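Local coordinates for conserved hypothetical secreted protein (Helicobacter pylori, PDB 4RNZ) that probably acts as a zinc-dependent M23-family metallopeptidase on peptidoglycan and helps to determine the shape of the bacterial cell, at residues A[260-266]-A[299-305]; A[198-204]-A[219-225]; A[228-234]-A[283-289]; A[240-244]-A[270-276]. All blocks are in the same frame, centred on the assembly; numbering follows the deposited sequence.

Contact 1. Residues A[260-266]-A[299-305]; sequences LRLVYAH and HLHFGVY. With ZN (zinc ion), chain B.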
# COMPACT_ATOMS: atom_id res chain seq x y z
N LEU A 260 -0.15 6.97 3.46
CA LEU A 260 0.57 6.09 4.37
C LEU A 260 -0.23 5.62 5.57
O LEU A 260 -0.99 6.36 6.20
CB LEU A 260 1.89 6.71 4.87
CG LEU A 260 3.02 7.05 3.89
CD1 LEU A 260 4.29 7.50 4.62
CD2 LEU A 260 3.36 5.90 2.95
N ARG A 261 0.02 4.37 5.92
CA ARG A 261 -0.35 3.84 7.21
C ARG A 261 0.93 3.32 7.89
O ARG A 261 1.67 2.51 7.33
CB ARG A 261 -1.34 2.72 6.98
CG ARG A 261 -1.88 1.99 8.20
CD ARG A 261 -2.86 0.90 7.71
NE ARG A 261 -2.64 -0.22 8.56
CZ ARG A 261 -2.17 -1.42 8.23
NH1 ARG A 261 -1.95 -1.81 6.97
NH2 ARG A 261 -1.95 -2.24 9.23
N LEU A 262 1.15 3.78 9.12
CA LEU A 262 2.37 3.49 9.88
C LEU A 262 2.00 2.68 11.11
O LEU A 262 1.13 3.08 11.87
CB LEU A 262 3.10 4.79 10.26
CG LEU A 262 3.63 5.64 9.08
CD1 LEU A 262 2.60 6.66 8.63
CD2 LEU A 262 4.91 6.37 9.43
N VAL A 263 2.67 1.55 11.30
CA VAL A 263 2.31 0.57 12.33
C VAL A 263 3.44 0.43 13.34
O VAL A 263 4.57 0.24 12.95
CB VAL A 263 2.06 -0.79 11.67
CG1 VAL A 263 1.95 -1.93 12.69
CG2 VAL A 263 0.81 -0.71 10.80
N TYR A 264 3.12 0.50 14.62
CA TYR A 264 4.10 0.42 15.70
C TYR A 264 3.63 -0.64 16.68
O TYR A 264 2.72 -0.38 17.45
CB TYR A 264 4.13 1.75 16.45
CG TYR A 264 4.46 2.92 15.58
CD1 TYR A 264 3.49 3.54 14.82
CD2 TYR A 264 5.75 3.42 15.54
CE1 TYR A 264 3.80 4.63 14.01
CE2 TYR A 264 6.07 4.50 14.74
CZ TYR A 264 5.09 5.12 13.99
OH TYR A 264 5.42 6.18 13.20
N ALA A 265 4.26 -1.82 16.65
CA ALA A 265 3.73 -2.98 17.35
C ALA A 265 4.67 -3.55 18.41
O ALA A 265 5.88 -3.31 18.39
CB ALA A 265 3.35 -4.08 16.36
N HIS A 266 4.06 -4.36 19.28
CA HIS A 266 4.66 -5.01 20.42
C HIS A 266 4.90 -4.06 21.59
O HIS A 266 5.84 -4.24 22.34
CB HIS A 266 5.96 -5.74 20.04
CG HIS A 266 5.78 -6.75 18.95
ND1 HIS A 266 5.01 -7.89 19.11
CD2 HIS A 266 6.25 -6.79 17.68
CE1 HIS A 266 5.02 -8.58 17.99
NE2 HIS A 266 5.75 -7.94 17.11
N HIS A 299 11.28 -5.96 21.13
CA HIS A 299 11.52 -5.20 19.90
C HIS A 299 10.29 -4.39 19.50
O HIS A 299 9.18 -4.67 19.93
CB HIS A 299 11.94 -6.13 18.73
CG HIS A 299 10.86 -7.06 18.28
ND1 HIS A 299 10.43 -8.13 19.04
CD2 HIS A 299 10.12 -7.09 17.14
CE1 HIS A 299 9.47 -8.77 18.40
NE2 HIS A 299 9.26 -8.16 17.24
N LEU A 300 10.52 -3.35 18.72
CA LEU A 300 9.44 -2.61 18.05
C LEU A 300 9.36 -3.15 16.63
O LEU A 300 10.35 -3.16 15.91
CB LEU A 300 9.77 -1.12 18.01
CG LEU A 300 8.87 -0.28 17.08
CD1 LEU A 300 7.45 -0.30 17.62
CD2 LEU A 300 9.43 1.11 16.97
N HIS A 301 8.18 -3.60 16.23
CA HIS A 301 7.92 -3.86 14.83
C HIS A 301 7.37 -2.56 14.24
O HIS A 301 6.33 -2.07 14.70
CB HIS A 301 6.94 -5.02 14.65
CG HIS A 301 6.48 -5.18 13.24
ND1 HIS A 301 6.98 -6.16 12.41
CD2 HIS A 301 5.61 -4.47 12.49
CE1 HIS A 301 6.43 -6.05 11.21
NE2 HIS A 301 5.59 -5.03 11.24
N PHE A 302 8.07 -1.99 13.25
CA PHE A 302 7.71 -0.73 12.60
C PHE A 302 7.35 -1.01 11.16
O PHE A 302 8.20 -1.45 10.38
CB PHE A 302 8.86 0.29 12.69
CG PHE A 302 8.59 1.63 11.99
CD1 PHE A 302 7.40 2.32 12.17
CD2 PHE A 302 9.54 2.19 11.15
CE1 PHE A 302 7.16 3.54 11.55
CE2 PHE A 302 9.32 3.40 10.54
CZ PHE A 302 8.12 4.07 10.72
N GLY A 303 6.09 -0.80 10.83
CA GLY A 303 5.58 -1.06 9.48
C GLY A 303 5.08 0.18 8.76
O GLY A 303 4.51 1.08 9.38
N VAL A 304 5.31 0.23 7.45
CA VAL A 304 4.82 1.30 6.63
C VAL A 304 4.11 0.70 5.42
O VAL A 304 4.64 -0.20 4.78
CB VAL A 304 5.93 2.27 6.20
CG1 VAL A 304 5.35 3.38 5.31
CG2 VAL A 304 6.60 2.88 7.43
N TYR A 305 2.92 1.24 5.15
CA TYR A 305 2.05 0.84 4.03
C TYR A 305 1.75 2.05 3.16
O TYR A 305 1.21 3.03 3.67
CB TYR A 305 0.74 0.29 4.56
CG TYR A 305 0.95 -0.98 5.31
CD1 TYR A 305 1.32 -0.96 6.65
CD2 TYR A 305 0.82 -2.22 4.68
CE1 TYR A 305 1.59 -2.14 7.33
CE2 TYR A 305 1.06 -3.40 5.37
CZ TYR A 305 1.46 -3.33 6.69
OH TYR A 305 1.71 -4.48 7.38
ZN ZN B . 8.43 -7.55 12.50
O HOH W 1 7.53 -2.64 20.97

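Contact 2. Residues A[198-204]-A[219-225]; sequences TRISSPF and HYGVDYA. With ZN (zinc ion), chain B.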
# COMPACT_ATOMS: atom_id res chain seq x y z
N THR A 198 19.15 -1.11 19.44
CA THR A 198 20.49 -1.66 19.62
C THR A 198 20.96 -2.27 18.30
O THR A 198 22.12 -2.09 17.90
CB THR A 198 20.52 -2.69 20.76
OG1 THR A 198 19.55 -3.70 20.55
CG2 THR A 198 20.20 -2.01 22.10
N ARG A 199 20.05 -2.95 17.61
CA ARG A 199 20.31 -3.36 16.23
C ARG A 199 18.96 -3.63 15.54
O ARG A 199 17.95 -3.84 16.20
CB ARG A 199 21.20 -4.63 16.18
CG ARG A 199 20.44 -5.87 16.58
CD ARG A 199 21.30 -7.06 16.99
NE ARG A 199 20.40 -8.18 17.21
CZ ARG A 199 19.98 -9.02 16.26
NH1 ARG A 199 20.42 -8.90 15.01
NH2 ARG A 199 19.13 -9.99 16.57
N ILE A 200 18.96 -3.64 14.23
CA ILE A 200 17.80 -4.09 13.46
C ILE A 200 17.87 -5.61 13.48
O ILE A 200 18.78 -6.18 12.92
CB ILE A 200 17.86 -3.50 12.05
CG1 ILE A 200 17.58 -2.00 12.17
CG2 ILE A 200 16.89 -4.20 11.11
CD1 ILE A 200 17.65 -1.20 10.89
N SER A 201 16.95 -6.28 14.18
CA SER A 201 16.98 -7.76 14.25
C SER A 201 16.35 -8.42 13.03
O SER A 201 16.56 -9.60 12.79
CB SER A 201 16.31 -8.26 15.52
OG SER A 201 15.00 -7.75 15.60
N SER A 202 15.58 -7.69 12.25
CA SER A 202 15.01 -8.26 11.05
C SER A 202 14.55 -7.14 10.13
O SER A 202 13.64 -6.40 10.48
CB SER A 202 13.84 -9.18 11.39
OG SER A 202 13.42 -9.86 10.22
N PRO A 203 15.19 -7.01 8.96
CA PRO A 203 14.78 -5.93 8.08
C PRO A 203 13.51 -6.29 7.29
O PRO A 203 12.97 -7.39 7.40
CB PRO A 203 15.98 -5.79 7.13
CG PRO A 203 16.52 -7.17 7.03
CD PRO A 203 16.29 -7.80 8.39
N PHE A 204 13.06 -5.34 6.50
CA PHE A 204 11.94 -5.54 5.61
C PHE A 204 12.33 -6.51 4.54
O PHE A 204 13.41 -6.42 4.00
CB PHE A 204 11.56 -4.20 4.97
CG PHE A 204 10.36 -4.28 4.07
CD1 PHE A 204 10.49 -4.65 2.73
CD2 PHE A 204 9.10 -4.03 4.57
CE1 PHE A 204 9.38 -4.72 1.89
CE2 PHE A 204 7.97 -4.10 3.74
CZ PHE A 204 8.11 -4.45 2.40
N HIS A 219 8.85 -10.26 5.46
CA HIS A 219 8.67 -9.49 6.71
C HIS A 219 8.27 -8.06 6.37
O HIS A 219 9.05 -7.32 5.78
CB HIS A 219 9.95 -9.53 7.54
CG HIS A 219 9.87 -8.79 8.84
ND1 HIS A 219 10.79 -7.83 9.21
CD2 HIS A 219 8.96 -8.84 9.84
CE1 HIS A 219 10.48 -7.35 10.40
NE2 HIS A 219 9.38 -7.95 10.81
N TYR A 220 7.04 -7.69 6.73
CA TYR A 220 6.45 -6.46 6.24
C TYR A 220 6.64 -5.27 7.21
O TYR A 220 5.73 -4.49 7.44
CB TYR A 220 4.98 -6.68 5.89
CG TYR A 220 4.74 -7.59 4.68
CD1 TYR A 220 5.56 -7.53 3.56
CD2 TYR A 220 3.67 -8.49 4.67
CE1 TYR A 220 5.33 -8.36 2.46
CE2 TYR A 220 3.44 -9.33 3.57
CZ TYR A 220 4.28 -9.25 2.47
OH TYR A 220 4.06 -10.05 1.38
N GLY A 221 7.85 -5.14 7.74
CA GLY A 221 8.21 -4.05 8.63
C GLY A 221 9.67 -4.20 8.97
O GLY A 221 10.38 -4.99 8.37
N VAL A 222 10.14 -3.40 9.92
CA VAL A 222 11.50 -3.48 10.43
C VAL A 222 11.35 -3.82 11.90
O VAL A 222 10.56 -3.19 12.59
CB VAL A 222 12.25 -2.15 10.30
CG1 VAL A 222 13.64 -2.25 10.92
CG2 VAL A 222 12.33 -1.73 8.85
N ASP A 223 12.08 -4.82 12.35
CA ASP A 223 12.14 -5.17 13.77
C ASP A 223 13.36 -4.50 14.37
O ASP A 223 14.49 -4.74 13.95
CB ASP A 223 12.19 -6.68 13.98
CG ASP A 223 10.88 -7.35 13.67
OD1 ASP A 223 9.86 -6.65 13.53
OD2 ASP A 223 10.84 -8.59 13.57
N TYR A 224 13.10 -3.62 15.33
CA TYR A 224 14.16 -2.86 15.99
C TYR A 224 14.32 -3.47 17.36
O TYR A 224 13.39 -3.40 18.17
CB TYR A 224 13.75 -1.41 16.19
CG TYR A 224 13.71 -0.51 14.96
CD1 TYR A 224 14.88 -0.08 14.33
CD2 TYR A 224 12.49 -0.04 14.48
CE1 TYR A 224 14.82 0.76 13.23
CE2 TYR A 224 12.43 0.81 13.40
CZ TYR A 224 13.60 1.21 12.78
OH TYR A 224 13.51 2.05 11.70
N ALA A 225 15.45 -4.11 17.61
CA ALA A 225 15.74 -4.63 18.95
C ALA A 225 15.96 -3.44 19.88
O ALA A 225 16.74 -2.55 19.57
CB ALA A 225 16.95 -5.55 18.94
ZN ZN B . 8.43 -7.55 12.50
O HOH W 2 13.18 -9.66 14.83

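Contact 3. Residues A[228-234]-A[283-289]; sequences HGSLIHS and GQIIGRV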
# COMPACT_ATOMS: atom_id res chain seq x y z
N HIS A 228 13.21 -3.19 26.82
CA HIS A 228 11.83 -3.11 27.28
C HIS A 228 11.62 -1.76 27.94
O HIS A 228 12.46 -1.31 28.73
CB HIS A 228 11.53 -4.26 28.25
CG HIS A 228 10.08 -4.36 28.61
ND1 HIS A 228 9.51 -3.59 29.60
CD2 HIS A 228 9.08 -5.09 28.08
CE1 HIS A 228 8.22 -3.86 29.68
NE2 HIS A 228 7.93 -4.76 28.76
N GLY A 229 10.53 -1.07 27.60
CA GLY A 229 10.27 0.27 28.14
C GLY A 229 10.82 1.44 27.33
O GLY A 229 10.49 2.59 27.61
N SER A 230 11.64 1.16 26.33
CA SER A 230 12.20 2.22 25.48
C SER A 230 11.07 3.10 24.88
O SER A 230 10.02 2.60 24.45
CB SER A 230 13.06 1.61 24.36
OG SER A 230 14.20 0.95 24.85
N LEU A 231 11.28 4.41 24.87
CA LEU A 231 10.31 5.31 24.29
C LEU A 231 10.16 5.12 22.78
O LEU A 231 11.15 4.99 22.06
CB LEU A 231 10.67 6.75 24.59
CG LEU A 231 10.73 7.11 26.08
CD1 LEU A 231 10.88 8.61 26.22
CD2 LEU A 231 9.51 6.61 26.82
N ILE A 232 8.91 5.13 22.32
CA ILE A 232 8.57 5.05 20.91
C ILE A 232 7.94 6.38 20.53
O ILE A 232 7.01 6.86 21.19
CB ILE A 232 7.58 3.91 20.61
CG1 ILE A 232 8.18 2.56 21.06
CG2 ILE A 232 7.24 3.86 19.11
CD1 ILE A 232 7.17 1.43 21.13
N HIS A 233 8.50 6.97 19.48
CA HIS A 233 8.10 8.26 18.98
C HIS A 233 7.55 8.10 17.57
O HIS A 233 8.09 7.34 16.77
CB HIS A 233 9.30 9.20 18.91
CG HIS A 233 9.91 9.51 20.25
ND1 HIS A 233 9.82 10.75 20.83
CD2 HIS A 233 10.63 8.74 21.10
CE1 HIS A 233 10.43 10.72 22.01
NE2 HIS A 233 10.95 9.52 22.18
N SER A 234 6.50 8.84 17.25
CA SER A 234 5.92 8.79 15.90
C SER A 234 6.92 9.22 14.84
O SER A 234 7.54 10.28 14.95
CB SER A 234 4.69 9.71 15.80
OG SER A 234 4.13 9.65 14.49
N GLY A 283 7.75 12.91 16.08
CA GLY A 283 8.58 13.03 17.28
C GLY A 283 7.83 12.89 18.58
O GLY A 283 8.43 12.83 19.65
N GLN A 284 6.51 12.85 18.51
CA GLN A 284 5.70 12.73 19.71
C GLN A 284 5.79 11.32 20.26
O GLN A 284 5.73 10.37 19.49
CB GLN A 284 4.27 13.05 19.34
CG GLN A 284 3.26 13.00 20.48
CD GLN A 284 1.92 13.48 19.99
OE1 GLN A 284 1.83 14.27 19.07
NE2 GLN A 284 0.88 13.04 20.63
N ILE A 285 5.89 11.19 21.58
CA ILE A 285 5.93 9.87 22.23
C ILE A 285 4.55 9.21 22.08
O ILE A 285 3.56 9.81 22.41
CB ILE A 285 6.28 9.97 23.75
CG1 ILE A 285 7.71 10.51 23.93
CG2 ILE A 285 6.21 8.61 24.42
CD1 ILE A 285 8.02 11.07 25.31
N ILE A 286 4.51 7.98 21.58
CA ILE A 286 3.25 7.25 21.44
C ILE A 286 3.18 5.99 22.29
O ILE A 286 2.13 5.35 22.36
CB ILE A 286 2.95 6.94 19.95
CG1 ILE A 286 4.09 6.15 19.29
CG2 ILE A 286 2.75 8.22 19.18
CD1 ILE A 286 3.74 5.70 17.88
N GLY A 287 4.26 5.66 22.99
CA GLY A 287 4.28 4.48 23.84
C GLY A 287 5.68 4.00 24.19
O GLY A 287 6.65 4.76 24.12
N ARG A 288 5.77 2.72 24.52
CA ARG A 288 6.97 2.13 25.00
C ARG A 288 7.09 0.74 24.45
O ARG A 288 6.08 0.03 24.31
CB ARG A 288 6.94 2.03 26.53
CG ARG A 288 7.04 3.35 27.28
CD ARG A 288 6.95 3.05 28.79
NE ARG A 288 7.15 4.24 29.61
CZ ARG A 288 8.34 4.68 30.03
NH1 ARG A 288 9.46 4.05 29.72
NH2 ARG A 288 8.40 5.76 30.78
N VAL A 289 8.32 0.33 24.19
CA VAL A 289 8.61 -1.00 23.66
C VAL A 289 8.20 -2.09 24.65
O VAL A 289 8.40 -1.98 25.86
CB VAL A 289 10.12 -1.16 23.39
CG1 VAL A 289 10.50 -2.59 23.07
CG2 VAL A 289 10.56 -0.25 22.25

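Contact 4. Residues A[240-244]-A[270-276]; sequences VGFMG and FANGLKK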
# COMPACT_ATOMS: atom_id res chain seq x y z
N VAL A 240 -4.21 8.86 14.54
CA VAL A 240 -4.32 7.50 15.02
C VAL A 240 -5.58 6.86 14.46
O VAL A 240 -6.65 7.39 14.60
CB VAL A 240 -4.39 7.44 16.55
CG1 VAL A 240 -4.56 6.00 17.04
CG2 VAL A 240 -3.13 8.03 17.14
N GLY A 241 -5.43 5.70 13.82
CA GLY A 241 -6.56 4.96 13.27
C GLY A 241 -6.96 3.85 14.21
O GLY A 241 -8.09 3.76 14.63
N PHE A 242 -6.02 3.00 14.54
CA PHE A 242 -6.27 1.92 15.46
C PHE A 242 -5.26 2.01 16.58
O PHE A 242 -4.12 2.44 16.40
CB PHE A 242 -6.16 0.56 14.76
CG PHE A 242 -6.28 -0.61 15.69
CD1 PHE A 242 -5.15 -1.12 16.34
CD2 PHE A 242 -7.51 -1.23 15.92
CE1 PHE A 242 -5.24 -2.20 17.21
CE2 PHE A 242 -7.61 -2.31 16.79
CZ PHE A 242 -6.47 -2.79 17.44
N MET A 243 -5.69 1.57 17.74
CA MET A 243 -4.86 1.56 18.90
C MET A 243 -5.44 0.50 19.84
O MET A 243 -6.55 0.65 20.33
CB MET A 243 -4.95 2.94 19.50
CG MET A 243 -4.18 3.08 20.77
SD MET A 243 -4.39 4.77 21.31
CE MET A 243 -3.89 4.50 23.00
N GLY A 244 -4.71 -0.58 20.05
CA GLY A 244 -5.20 -1.64 20.91
C GLY A 244 -4.39 -2.89 20.69
O GLY A 244 -3.22 -2.78 20.32
N PHE A 270 0.79 2.33 25.85
CA PHE A 270 0.51 3.49 25.01
C PHE A 270 0.75 4.75 25.83
O PHE A 270 0.64 4.71 27.05
CB PHE A 270 -0.94 3.48 24.54
CG PHE A 270 -1.36 2.19 23.89
CD1 PHE A 270 -0.76 1.78 22.70
CD2 PHE A 270 -2.36 1.39 24.45
CE1 PHE A 270 -1.14 0.58 22.09
CE2 PHE A 270 -2.74 0.20 23.85
CZ PHE A 270 -2.13 -0.20 22.67
N ALA A 271 1.05 5.86 25.17
CA ALA A 271 1.20 7.14 25.87
C ALA A 271 -0.14 7.56 26.46
O ALA A 271 -1.16 7.47 25.79
CB ALA A 271 1.68 8.22 24.91
N ASN A 272 -0.12 8.06 27.69
CA ASN A 272 -1.31 8.65 28.31
C ASN A 272 -2.09 9.61 27.41
O ASN A 272 -1.53 10.56 26.86
CB ASN A 272 -0.93 9.38 29.60
CG ASN A 272 -2.15 9.70 30.46
OD1 ASN A 272 -2.85 10.69 30.22
ND2 ASN A 272 -2.41 8.86 31.44
N GLY A 273 -3.38 9.37 27.26
CA GLY A 273 -4.23 10.29 26.52
C GLY A 273 -4.22 10.10 25.02
O GLY A 273 -5.00 10.74 24.31
N LEU A 274 -3.37 9.22 24.52
CA LEU A 274 -3.42 8.89 23.10
C LEU A 274 -4.70 8.08 22.85
O LEU A 274 -4.99 7.16 23.59
CB LEU A 274 -2.20 8.05 22.72
CG LEU A 274 -2.01 7.83 21.23
CD1 LEU A 274 -1.63 9.13 20.54
CD2 LEU A 274 -0.96 6.75 20.99
N LYS A 275 -5.45 8.41 21.80
CA LYS A 275 -6.59 7.57 21.42
C LYS A 275 -6.89 7.61 19.95
O LYS A 275 -6.46 8.50 19.21
CB LYS A 275 -7.84 7.95 22.22
CG LYS A 275 -8.44 9.28 21.83
CD LYS A 275 -9.32 9.89 22.91
CE LYS A 275 -9.48 11.39 22.67
NZ LYS A 275 -10.51 12.04 23.54
N LYS A 276 -7.68 6.62 19.53
CA LYS A 276 -8.28 6.63 18.21
C LYS A 276 -8.71 8.04 17.83
O LYS A 276 -9.32 8.75 18.62
CB LYS A 276 -9.48 5.69 18.21
CG LYS A 276 -9.87 5.16 16.85
CD LYS A 276 -10.57 3.81 17.00
CE LYS A 276 -11.02 3.23 15.67
NZ LYS A 276 -11.56 4.26 14.74

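Contact 1. Residues A[260-266]-A[299-305]
Two central strands of the M23 peptidase sheet, 260-265 and 299-305, run antiparallel here, with R261-Y305, V263-G303 and A265-H301 as successive hydrogen-bonded pairs. In the middle pair V263 N reaches G303 O at 2.7 Å and G303 N returns a bond to V263 O. At one end the guanidinium of R261 lies flat on the Y305 ring, planes 26° apart, R261 NH1 standing above the ring centre, 3.4 Å from Y305 CD1. Salt bridges to E254 and E38 hold the guanidinium in this cation-pi stack. V263 CG2 approaches the same ring, 3.8 Å from Y305 CE1.

H299 and H301 have the spacing of the HxH motif of this family. With CG opposite the backbone N (chi1 171°), H301 turns ND1 to the zinc, 2.0 Å away; H219, D223 and E34 complete the site. H266 crosses H299 obliquely, its CD2 3.3 Å from H299 NE2, while H301 CB sits at the edge of the H266 ring. T292 O and E34 hold the two nitrogens of H266. On the opposite face of the sheet Y264 and F302 run side by side, Y264 CE2 3.5 Å from F302 CE1, and L262 CD2 meets the F302 ring at its edge.

Contact 2. Residues A[198-204]-A[219-225]
I200 and Y224 form a non-hydrogen-bonded antiparallel pair, after which the backbone of 198-204 shifts by one residue in a classic beta bulge, S201 and S202 both facing D223. The bulge is clasped from both ends of one residue: D223 O receives S201 N, and D223 N gives a straight bond to S202 O at 2.9 Å. Before the bulge, I200 spreads over two neighbours, its CG2 3.8 Å from V222 CG1 and its CG1 4.0 Å from Y224 CD1.

On the D223 face lies the metal. H219 and D223 are the HxxxD pair of M23 peptidases, and each binds the zinc at 2.0 Å, through H219 NE2 and D223 OD1; E34 and H301 supply the other ligands. The second nitrogen of the imidazole is fixed by the opposing segment: H219 ND1 donates to P203 O at 2.9 Å. The oxygen lies only 2° out of the ring plane; together with the zinc bond this in-plane contact should restrain the rotation of the ring, although the donor stands well above the carbonyl plane and uses no lone-pair direction. D223 has a similar second-shell tie on its other oxygen, OD2, where a water donates and also meets S201 OG. That hydroxyl is wedged between backbone N and carbonyl carbon (chi1 55°), which brings it 3.4 Å from D223 CB. Farther along, the F204 ring offers one face to H219 O, which lies 3.5 Å from CD2 of the phenylalanine, and F204 CZ comes to the edge of the Y220 ring.

Contact 3. Residues A[228-234]-A[283-289]
H233 and I285 lie side by side and point the same way, the imidazole turned so that one face looks on I285 CA while its CE1 comes 3.3 Å from I285 CG1. Its edge is used for bonding: H233 ND1 donates to G283 O at 2.8 Å, the oxygen in the ring plane but the donor well above the plane of the carbonyl. L231 and R288 are likewise aligned on this face. The guanidinium carries L231 CD2 over its centre, and its NH1 reaches back to G229 O at 2.8 Å along a lone pair, the oxygen tilted 21° from the guanidinium plane. An extended chain from CG to NE gives R288 this span. L231 CD1 also meets I285 CD1, tying the two pairs together.

I232, on the other face, crosses both I286 and V289 at about a right angle. Its CG2 is 3.9 Å from I286 CG1, and its CD1 presses to 3.4 Å from V289 N. Opposite I232 the strand 285-289 makes a classic beta bulge, I286 and G287 both facing it; I232 O takes a bond of 2.8 Å from I286 N and a weak one from G287 N. In the small antiparallel sheet of the M23 peptidase domain, 285-289 is the middle strand, flanked by 231-233 and 269-270, and I232 and I286 pack down on Y264 of strand 260-267, with I286 and S234 touching I255 of strand 252-257.

Contact 4. Residues A[240-244]-A[270-276]
Fully extended torsions (chi1 177°, chi2 179°) send the M243 side chain straight out to F270, whose ring swings to meet it because CG is opposite its own carbonyl carbon (chi1 -53°). The result is a Met-aromatic contact between strand 238-243 and the loop that follows strand 269-270 in the M23 peptidase fold. The two side chains slide past each other in opposite directions. M243 CG stands over the ring centre, a CH-pi contact 4.1 Å from the F270 centroid and nearly on its normal, while SD stands above the same face at a greater distance and M243 CE comes to 3.5 Å from F270 CB.

The thioether also packs on the loop after F270, which a type II turn from A271 to L274 folds back. M243 SD lies 3.9 Å from L274 CG and 3.6 Å from K275 CA. V240 adds a second apolar touch, CG2 to L274 CD1, and presses its CB on K275 O. The aliphatic chain of K276 passes over the carbonyl oxygen of G241, CG and CE both 3.2 Å from G241 O. L274 and F270 also rest on V253 of strand 252-257. Where the segment turns its corner, G244 O sits at the edge of the F270 ring, 3.7 Å from CZ.

Contact 1 is the buried centre, and contact 2 extends the same sheet from it: strand 222-225 pairs with strand 299-306 through V222-F302 and Y224-L300, bringing H301, H219 and D223 round one zinc. Contacts 2, 3 and 4 are all partly buried, and of these three contact 2 alone carries zinc ligands. Contact 3 belongs to a separate three-stranded sheet whose I232 and I286 meet Y264 of contact 1; contact 4 is nested in the loop it closes and joins it through I286 O and A271 N. The chemistry shifts from metal ligands and backbone pairing, with a cation-pi stack and aromatic packing in contact 1, through imidazole and guanidinium bonds in contact 3, to apolar and sulfur-aromatic packing in contact 4.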